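Side-chain contacts in putative uncharacterized protein PH0355 (Pyrococcus horikoshii, PDB 2Z0T), which is of unknown function but carries an ASCH domain of the PUA clan and therefore probably binds RNA: residues A[71-76]-A[84-89]; A[55-60]-A[64-69]. One frame throughout, in Å; residues are numbered along the deposited sequence.

Contact 1 (A[71-76]-A[84-89]); sequences NVLPGV and KVYRQF
Y86 points the hydroxyl end of its ring at V72, at the end of helix 69-72, and meets L73 just beyond it. The ring leaves helix 79-87 with CG anti to the carbonyl carbon (chi1 -73°), a torsion that carries its far end to the other segment although the side chain does not start out in that direction. V72 CG1 lies 3.0 Å from Y86 OH, near the ring plane at its edge; this is a tight fit for a methyl group, and the two side chains cross at about a right angle. L73 comes in obliquely, its CD1 3.9 Å from Y86 CE2. The same methyl meets V85 tip to tip, L73 CD1 being 4.0 Å from V85 CB. Leucine suits this place because one branch, CD1, touches V85 and the ring while CD2 lies by the hydroxyl, whereas the short beta-branched V85 keeps its bulk close to the helix. V76 adds a looser touch, its CG2 4.4 Å from V85 CG2. L73 to V76 form a type II turn, closed by V76 N to L73 O (3.1 Å); P74 suits the second position and G75 the third, where phi is positive. Y11 of helix 9-16 packs on L73 and V85, while F60 stacks on the Y86 ring. The arrangement is a small hydrophobic core between helices of this mixed alpha/beta ASCH domain.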
ATOM      1  N   ASN A  71      -1.696  -3.343 -10.233  1.00 18.50           N
ATOM      2  CA  ASN A  71      -1.032  -2.114  -9.811  1.00 17.80           C
ATOM      3  C   ASN A  71      -0.678  -2.120  -8.328  1.00 18.76           C
ATOM      4  O   ASN A  71       0.113  -1.292  -7.869  1.00 16.48           O
ATOM      5  CB  ASN A  71      -1.926  -0.909 -10.107  1.00 18.95           C
ATOM      6  CG  ASN A  71      -2.274  -0.793 -11.572  1.00 20.48           C
ATOM      7  OD1 ASN A  71      -1.391  -0.746 -12.426  1.00 21.93           O
ATOM      8  ND2 ASN A  71      -3.567  -0.750 -11.875  1.00 20.94           N
ATOM      9  N   VAL A  72      -1.258  -3.056  -7.585  1.00 17.29           N
ATOM     10  CA  VAL A  72      -1.014  -3.139  -6.149  1.00 15.29           C
ATOM     11  C   VAL A  72      -0.128  -4.327  -5.783  1.00 16.91           C
ATOM     12  O   VAL A  72       0.847  -4.184  -5.040  1.00 17.39           O
ATOM     13  CB  VAL A  72      -2.339  -3.250  -5.377  1.00 16.43           C
ATOM     14  CG1 VAL A  72      -2.084  -3.097  -3.885  1.00 16.46           C
ATOM     15  CG2 VAL A  72      -3.321  -2.183  -5.868  1.00 16.35           C
ATOM     16  N   LEU A  73      -0.474  -5.496  -6.311  1.00 15.41           N
ATOM     17  CA  LEU A  73       0.273  -6.721  -6.054  1.00 18.35           C
ATOM     18  C   LEU A  73       0.603  -7.387  -7.387  1.00 18.69           C
ATOM     19  O   LEU A  73      -0.035  -8.364  -7.780  1.00 20.46           O
ATOM     20  CB  LEU A  73      -0.568  -7.670  -5.193  1.00 19.18           C
ATOM     21  CG  LEU A  73      -1.082  -7.100  -3.870  1.00 19.88           C
ATOM     22  CD1 LEU A  73      -2.020  -8.097  -3.224  1.00 19.31           C
ATOM     23  CD2 LEU A  73       0.090  -6.775  -2.946  1.00 20.88           C
ATOM     24  N   PRO A  74       1.602  -6.856  -8.106  1.00 21.09           N
ATOM     25  CA  PRO A  74       2.010  -7.403  -9.402  1.00 22.11           C
ATOM     26  C   PRO A  74       2.238  -8.912  -9.358  1.00 23.76           C
ATOM     27  O   PRO A  74       2.928  -9.415  -8.474  1.00 24.99           O
ATOM     28  CB  PRO A  74       3.292  -6.633  -9.707  1.00 21.70           C
ATOM     29  CG  PRO A  74       3.033  -5.302  -9.071  1.00 20.01           C
ATOM     30  CD  PRO A  74       2.435  -5.695  -7.743  1.00 18.41           C
ATOM     31  N   GLY A  75       1.646  -9.628 -10.308  1.00 26.66           N
ATOM     32  CA  GLY A  75       1.821 -11.068 -10.352  1.00 29.06           C
ATOM     33  C   GLY A  75       0.672 -11.870  -9.768  1.00 29.17           C
ATOM     34  O   GLY A  75       0.431 -13.002 -10.188  1.00 30.70           O
ATOM     35  N   VAL A  76      -0.032 -11.300  -8.796  1.00 29.00           N
ATOM     36  CA  VAL A  76      -1.159 -11.995  -8.179  1.00 31.42           C
ATOM     37  C   VAL A  76      -2.315 -12.041  -9.176  1.00 32.11           C
ATOM     38  O   VAL A  76      -2.803 -11.008  -9.631  1.00 31.47           O
ATOM     39  CB  VAL A  76      -1.593 -11.292  -6.878  1.00 29.04           C
ATOM     40  CG1 VAL A  76      -2.720 -12.066  -6.216  1.00 29.50           C
ATOM     41  CG2 VAL A  76      -0.404 -11.191  -5.934  1.00 30.85           C
ATOM     42  N   LYS A  84      -5.533 -12.724   0.513  1.00 25.38           N
ATOM     43  CA  LYS A  84      -4.713 -13.633   1.315  1.00 24.65           C
ATOM     44  C   LYS A  84      -3.373 -12.991   1.651  1.00 23.47           C
ATOM     45  O   LYS A  84      -2.864 -13.138   2.762  1.00 22.64           O
ATOM     46  CB  LYS A  84      -4.467 -14.947   0.569  1.00 28.64           C
ATOM     47  CG  LYS A  84      -5.524 -16.012   0.802  1.00 33.31           C
ATOM     48  CD  LYS A  84      -5.068 -17.355   0.250  1.00 36.75           C
ATOM     49  CE  LYS A  84      -6.006 -18.477   0.666  1.00 40.86           C
ATOM     50  NZ  LYS A  84      -5.548 -19.794   0.140  1.00 44.26           N
ATOM     51  N   VAL A  85      -2.799 -12.287   0.680  1.00 20.81           N
ATOM     52  CA  VAL A  85      -1.523 -11.614   0.889  1.00 21.26           C
ATOM     53  C   VAL A  85      -1.630 -10.673   2.084  1.00 20.82           C
ATOM     54  O   VAL A  85      -0.784 -10.692   2.980  1.00 20.76           O
ATOM     55  CB  VAL A  85      -1.106 -10.797  -0.357  1.00 22.03           C
ATOM     56  CG1 VAL A  85       0.184 -10.030  -0.073  1.00 21.35           C
ATOM     57  CG2 VAL A  85      -0.915 -11.723  -1.549  1.00 23.65           C
ATOM     58  N   TYR A  86      -2.679  -9.854   2.099  1.00 21.05           N
ATOM     59  CA  TYR A  86      -2.882  -8.905   3.188  1.00 19.42           C
ATOM     60  C   TYR A  86      -3.221  -9.570   4.515  1.00 19.82           C
ATOM     61  O   TYR A  86      -2.857  -9.062   5.575  1.00 19.20           O
ATOM     62  CB  TYR A  86      -3.984  -7.902   2.819  1.00 20.14           C
ATOM     63  CG  TYR A  86      -3.546  -6.889   1.791  1.00 18.39           C
ATOM     64  CD1 TYR A  86      -2.517  -5.987   2.068  1.00 20.69           C
ATOM     65  CD2 TYR A  86      -4.140  -6.843   0.532  1.00 19.33           C
ATOM     66  CE1 TYR A  86      -2.090  -5.067   1.116  1.00 17.10           C
ATOM     67  CE2 TYR A  86      -3.721  -5.927  -0.427  1.00 18.31           C
ATOM     68  CZ  TYR A  86      -2.697  -5.045  -0.129  1.00 19.96           C
ATOM     69  OH  TYR A  86      -2.275  -4.152  -1.082  1.00 20.94           O
ATOM     70  N   ARG A  87      -3.905 -10.709   4.461  1.00 24.28           N
ATOM     71  CA  ARG A  87      -4.286 -11.402   5.684  1.00 25.49           C
ATOM     72  C   ARG A  87      -3.070 -11.881   6.469  1.00 27.35           C
ATOM     73  O   ARG A  87      -3.149 -12.108   7.675  1.00 26.83           O
ATOM     74  CB  ARG A  87      -5.205 -12.584   5.370  1.00 26.57           C
ATOM     75  CG  ARG A  87      -5.975 -13.076   6.590  1.00 27.50           C
ATOM     76  CD  ARG A  87      -6.828 -11.951   7.166  1.00 26.17           C
ATOM     77  NE  ARG A  87      -7.892 -11.566   6.247  1.00 24.29           N
ATOM     78  CZ  ARG A  87      -8.407 -10.344   6.160  1.00 23.50           C
ATOM     79  NH1 ARG A  87      -7.954  -9.369   6.935  1.00 19.41           N
ATOM     80  NH2 ARG A  87      -9.384 -10.100   5.296  1.00 21.73           N
ATOM     81  N   GLN A  88      -1.942 -12.029   5.786  1.00 28.52           N
ATOM     82  CA  GLN A  88      -0.723 -12.465   6.453  1.00 31.65           C
ATOM     83  C   GLN A  88      -0.196 -11.331   7.328  1.00 30.40           C
ATOM     84  O   GLN A  88       0.515 -11.565   8.306  1.00 30.89           O
ATOM     85  CB  GLN A  88       0.333 -12.861   5.418  1.00 34.54           C
ATOM     86  CG  GLN A  88      -0.151 -13.901   4.420  1.00 40.42           C
ATOM     87  CD  GLN A  88      -0.787 -15.103   5.095  1.00 44.78           C
ATOM     88  OE1 GLN A  88      -0.156 -15.778   5.912  1.00 47.33           O
ATOM     89  NE2 GLN A  88      -2.045 -15.377   4.758  1.00 45.19           N
ATOM     90  N   PHE A  89      -0.567 -10.103   6.975  1.00 27.76           N
ATOM     91  CA  PHE A  89      -0.135  -8.917   7.712  1.00 27.00           C
ATOM     92  C   PHE A  89      -1.215  -8.344   8.622  1.00 25.12           C
ATOM     93  O   PHE A  89      -0.933  -7.916   9.741  1.00 23.11           O
ATOM     94  CB  PHE A  89       0.262  -7.793   6.747  1.00 28.93           C
ATOM     95  CG  PHE A  89       1.361  -8.150   5.796  1.00 33.94           C
ATOM     96  CD1 PHE A  89       2.644  -8.421   6.258  1.00 34.92           C
ATOM     97  CD2 PHE A  89       1.124  -8.171   4.424  1.00 34.89           C
ATOM     98  CE1 PHE A  89       3.676  -8.704   5.368  1.00 37.79           C
ATOM     99  CE2 PHE A  89       2.146  -8.453   3.527  1.00 39.16           C
ATOM    100  CZ  PHE A  89       3.426  -8.720   3.999  1.00 37.55           C
TER

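Contact 2 (A[55-60]-A[64-69]); sequences RVYSSF and LEKEGI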
ATOM      1  N   ARG A  55      -6.661   7.086  -1.240  1.00 12.36           N
ATOM      2  CA  ARG A  55      -8.033   6.613  -1.446  1.00 12.37           C
ATOM      3  C   ARG A  55      -8.345   5.541  -0.404  1.00 14.87           C
ATOM      4  O   ARG A  55      -7.631   4.547  -0.289  1.00 15.07           O
ATOM      5  CB  ARG A  55      -8.193   6.072  -2.873  1.00 13.95           C
ATOM      6  CG  ARG A  55      -7.983   7.150  -3.935  1.00 18.74           C
ATOM      7  CD  ARG A  55      -8.124   6.615  -5.349  1.00 23.80           C
ATOM      8  NE  ARG A  55      -6.948   5.876  -5.806  1.00 22.72           N
ATOM      9  CZ  ARG A  55      -5.801   6.434  -6.187  1.00 20.92           C
ATOM     10  NH1 ARG A  55      -5.653   7.756  -6.172  1.00 17.13           N
ATOM     11  NH2 ARG A  55      -4.802   5.664  -6.603  1.00 16.29           N
ATOM     12  N   VAL A  56      -9.415   5.751   0.357  1.00 16.24           N
ATOM     13  CA  VAL A  56      -9.786   4.833   1.426  1.00 15.48           C
ATOM     14  C   VAL A  56     -10.985   3.944   1.103  1.00 18.70           C
ATOM     15  O   VAL A  56     -11.985   4.398   0.543  1.00 17.56           O
ATOM     16  CB  VAL A  56     -10.054   5.615   2.727  1.00 14.95           C
ATOM     17  CG1 VAL A  56     -10.298   4.651   3.887  1.00 15.36           C
ATOM     18  CG2 VAL A  56      -8.871   6.518   3.033  1.00 12.15           C
ATOM     19  N   TYR A  57     -10.864   2.673   1.481  1.00 15.94           N
ATOM     20  CA  TYR A  57     -11.890   1.664   1.237  1.00 16.36           C
ATOM     21  C   TYR A  57     -12.279   0.956   2.531  1.00 16.75           C
ATOM     22  O   TYR A  57     -11.618   1.106   3.556  1.00 13.74           O
ATOM     23  CB  TYR A  57     -11.360   0.642   0.228  1.00 14.35           C
ATOM     24  CG  TYR A  57     -10.962   1.258  -1.096  1.00 13.91           C
ATOM     25  CD1 TYR A  57     -11.906   1.473  -2.100  1.00 17.67           C
ATOM     26  CD2 TYR A  57      -9.647   1.666  -1.329  1.00 13.75           C
ATOM     27  CE1 TYR A  57     -11.549   2.078  -3.305  1.00 17.21           C
ATOM     28  CE2 TYR A  57      -9.282   2.272  -2.528  1.00 14.37           C
ATOM     29  CZ  TYR A  57     -10.238   2.475  -3.510  1.00 16.02           C
ATOM     30  OH  TYR A  57      -9.882   3.080  -4.692  1.00 18.53           O
ATOM     31  N   SER A  58     -13.361   0.183   2.483  1.00 17.24           N
ATOM     32  CA  SER A  58     -13.809  -0.537   3.664  1.00 17.91           C
ATOM     33  C   SER A  58     -13.093  -1.881   3.794  1.00 17.45           C
ATOM     34  O   SER A  58     -13.100  -2.487   4.863  1.00 19.11           O
ATOM     35  CB  SER A  58     -15.322  -0.772   3.600  1.00 20.65           C
ATOM     36  OG  SER A  58     -15.641  -1.682   2.563  1.00 23.28           O
ATOM     37  N   SER A  59     -12.473  -2.342   2.710  1.00 17.80           N
ATOM     38  CA  SER A  59     -11.783  -3.630   2.731  1.00 16.23           C
ATOM     39  C   SER A  59     -10.688  -3.750   1.679  1.00 16.85           C
ATOM     40  O   SER A  59     -10.632  -2.969   0.726  1.00 16.41           O
ATOM     41  CB  SER A  59     -12.789  -4.764   2.515  1.00 16.43           C
ATOM     42  OG  SER A  59     -13.271  -4.762   1.180  1.00 16.23           O
ATOM     43  N   PHE A  60      -9.822  -4.745   1.854  1.00 14.74           N
ATOM     44  CA  PHE A  60      -8.746  -4.986   0.907  1.00 15.91           C
ATOM     45  C   PHE A  60      -9.333  -5.458  -0.418  1.00 17.32           C
ATOM     46  O   PHE A  60      -8.829  -5.122  -1.485  1.00 14.70           O
ATOM     47  CB  PHE A  60      -7.776  -6.033   1.465  1.00 19.73           C
ATOM     48  CG  PHE A  60      -6.911  -5.513   2.582  1.00 20.09           C
ATOM     49  CD1 PHE A  60      -5.974  -4.511   2.338  1.00 20.16           C
ATOM     50  CD2 PHE A  60      -7.051  -6.000   3.877  1.00 21.68           C
ATOM     51  CE1 PHE A  60      -5.190  -3.997   3.373  1.00 17.97           C
ATOM     52  CE2 PHE A  60      -6.275  -5.492   4.920  1.00 22.55           C
ATOM     53  CZ  PHE A  60      -5.342  -4.487   4.666  1.00 19.06           C
ATOM     54  N   LEU A  64      -8.559  -3.549  -3.870  1.00 15.93           N
ATOM     55  CA  LEU A  64      -7.938  -4.237  -4.995  1.00 15.08           C
ATOM     56  C   LEU A  64      -8.772  -4.178  -6.275  1.00 15.55           C
ATOM     57  O   LEU A  64      -8.230  -3.998  -7.363  1.00 16.41           O
ATOM     58  CB  LEU A  64      -7.650  -5.701  -4.629  1.00 18.33           C
ATOM     59  CG  LEU A  64      -6.554  -5.912  -3.577  1.00 16.98           C
ATOM     60  CD1 LEU A  64      -6.435  -7.392  -3.240  1.00 20.94           C
ATOM     61  CD2 LEU A  64      -5.229  -5.379  -4.099  1.00 19.04           C
ATOM     62  N   GLU A  65     -10.088  -4.322  -6.145  1.00 16.61           N
ATOM     63  CA  GLU A  65     -10.967  -4.285  -7.310  1.00 18.49           C
ATOM     64  C   GLU A  65     -10.972  -2.910  -7.981  1.00 18.91           C
ATOM     65  O   GLU A  65     -10.988  -2.808  -9.208  1.00 20.18           O
ATOM     66  CB  GLU A  65     -12.392  -4.678  -6.900  1.00 22.20           C
ATOM     67  CG  GLU A  65     -12.449  -6.005  -6.151  1.00 25.76           C
ATOM     68  CD  GLU A  65     -13.860  -6.465  -5.839  1.00 30.33           C
ATOM     69  OE1 GLU A  65     -14.666  -5.652  -5.338  1.00 32.87           O
ATOM     70  OE2 GLU A  65     -14.155  -7.655  -6.083  1.00 31.09           O
ATOM     71  N   LYS A  66     -10.936  -1.860  -7.169  1.00 17.67           N
ATOM     72  CA  LYS A  66     -10.954  -0.488  -7.668  1.00 18.35           C
ATOM     73  C   LYS A  66      -9.595  -0.025  -8.196  1.00 18.25           C
ATOM     74  O   LYS A  66      -9.511   0.624  -9.240  1.00 16.64           O
ATOM     75  CB  LYS A  66     -11.421   0.452  -6.551  1.00 19.58           C
ATOM     76  CG  LYS A  66     -11.606   1.906  -6.962  1.00 25.22           C
ATOM     77  CD  LYS A  66     -12.755   2.071  -7.938  1.00 33.36           C
ATOM     78  CE  LYS A  66     -13.074   3.539  -8.165  1.00 35.81           C
ATOM     79  NZ  LYS A  66     -13.586   4.189  -6.927  1.00 39.56           N
ATOM     80  N   GLU A  67      -8.532  -0.361  -7.472  1.00 15.07           N
ATOM     81  CA  GLU A  67      -7.183   0.042  -7.863  1.00 16.58           C
ATOM     82  C   GLU A  67      -6.555  -0.848  -8.939  1.00 15.36           C
ATOM     83  O   GLU A  67      -5.624  -0.430  -9.632  1.00 16.68           O
ATOM     84  CB  GLU A  67      -6.270   0.060  -6.632  1.00 14.99           C
ATOM     85  CG  GLU A  67      -6.695   1.034  -5.533  1.00 15.78           C
ATOM     86  CD  GLU A  67      -6.623   2.487  -5.965  1.00 13.53           C
ATOM     87  OE1 GLU A  67      -5.826   2.800  -6.873  1.00 14.74           O
ATOM     88  OE2 GLU A  67      -7.352   3.321  -5.384  1.00 15.84           O
ATOM     89  N   GLY A  68      -7.070  -2.063  -9.087  1.00 17.65           N
ATOM     90  CA  GLY A  68      -6.511  -2.978 -10.069  1.00 19.05           C
ATOM     91  C   GLY A  68      -5.409  -3.753  -9.373  1.00 20.72           C
ATOM     92  O   GLY A  68      -4.380  -3.189  -9.006  1.00 19.00           O
ATOM     93  N   ILE A  69      -5.623  -5.049  -9.183  1.00 21.61           N
ATOM     94  CA  ILE A  69      -4.651  -5.882  -8.488  1.00 23.12           C
ATOM     95  C   ILE A  69      -3.238  -5.826  -9.068  1.00 23.32           C
ATOM     96  O   ILE A  69      -2.256  -5.887  -8.326  1.00 23.58           O
ATOM     97  CB  ILE A  69      -5.134  -7.348  -8.437  1.00 25.71           C
ATOM     98  CG1 ILE A  69      -4.219  -8.163  -7.526  1.00 27.28           C
ATOM     99  CG2 ILE A  69      -5.173  -7.938  -9.837  1.00 26.27           C
ATOM    100  CD1 ILE A  69      -4.721  -9.560  -7.261  1.00 28.82           C
TER
HETATM  101  O   HOH W   1     -11.734   5.385  -4.334  1.00 26.56           O
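R55 sets CG anti to its carbonyl carbon and bends at chi3, while E67 folds back at chi2 (-65°), and these turns bring guanidinium and carboxylate together where strand 47-57 passes into helix 60-67, a strand-to-helix connection of the ASCH domain. The salt bridge is gripped side-on: R55 NE lies 2.6 Å from E67 OE2, on its syn lone pair, and R55 NH2 3.1 Å from E67 OE1. Both bonds are fairly straight at 160°, and the two planes are nearly coplanar. Y57 OH donates to E67 OE2 as well, at 2.6 Å, on the anti side but well out of the carboxylate plane, with ring and carboxylate planes 75° apart, so one oxygen takes two short bonds. Glutamate fits because its two oxygens can answer both donors of the arginine and still accept the phenol. With an alanine in place of E67, R55 NE and the Y57 hydroxyl would probably be left without their acceptor and the guanidinium freer to turn, although R55 also pairs with E104. The aliphatic part of K66 crosses Y57 at about a right angle, K66 CG 3.1 Å from Y57 OH. S59 caps the start of the helix, and G68 leaves it with a positive phi that suits glycine. In the first turn, L64 N donates to F60 O at 2.9 Å, and the leucine's own CG sits 3.2 Å from F60 O.

How the contacts relate
Contact 2 comes first along the chain and contact 1 follows it without overlap, their centres about 12 Å apart. Contact 2 ties the end of strand 47-57 to helix 60-67; the next helix, 69-72, leads into contact 1, which reaches on to helix 79-87. They touch directly: V72 packs on L64 and E67, and V76 meets I69, with V76 CG1 3.4 Å from I69 CD1. A salt bridge beside the sheet thus adjoins an apolar core between helices. Helix 60-67, with strands of the mixed sheet on one hand and the helices of contact 1 on the other, links the two contacts within the domain.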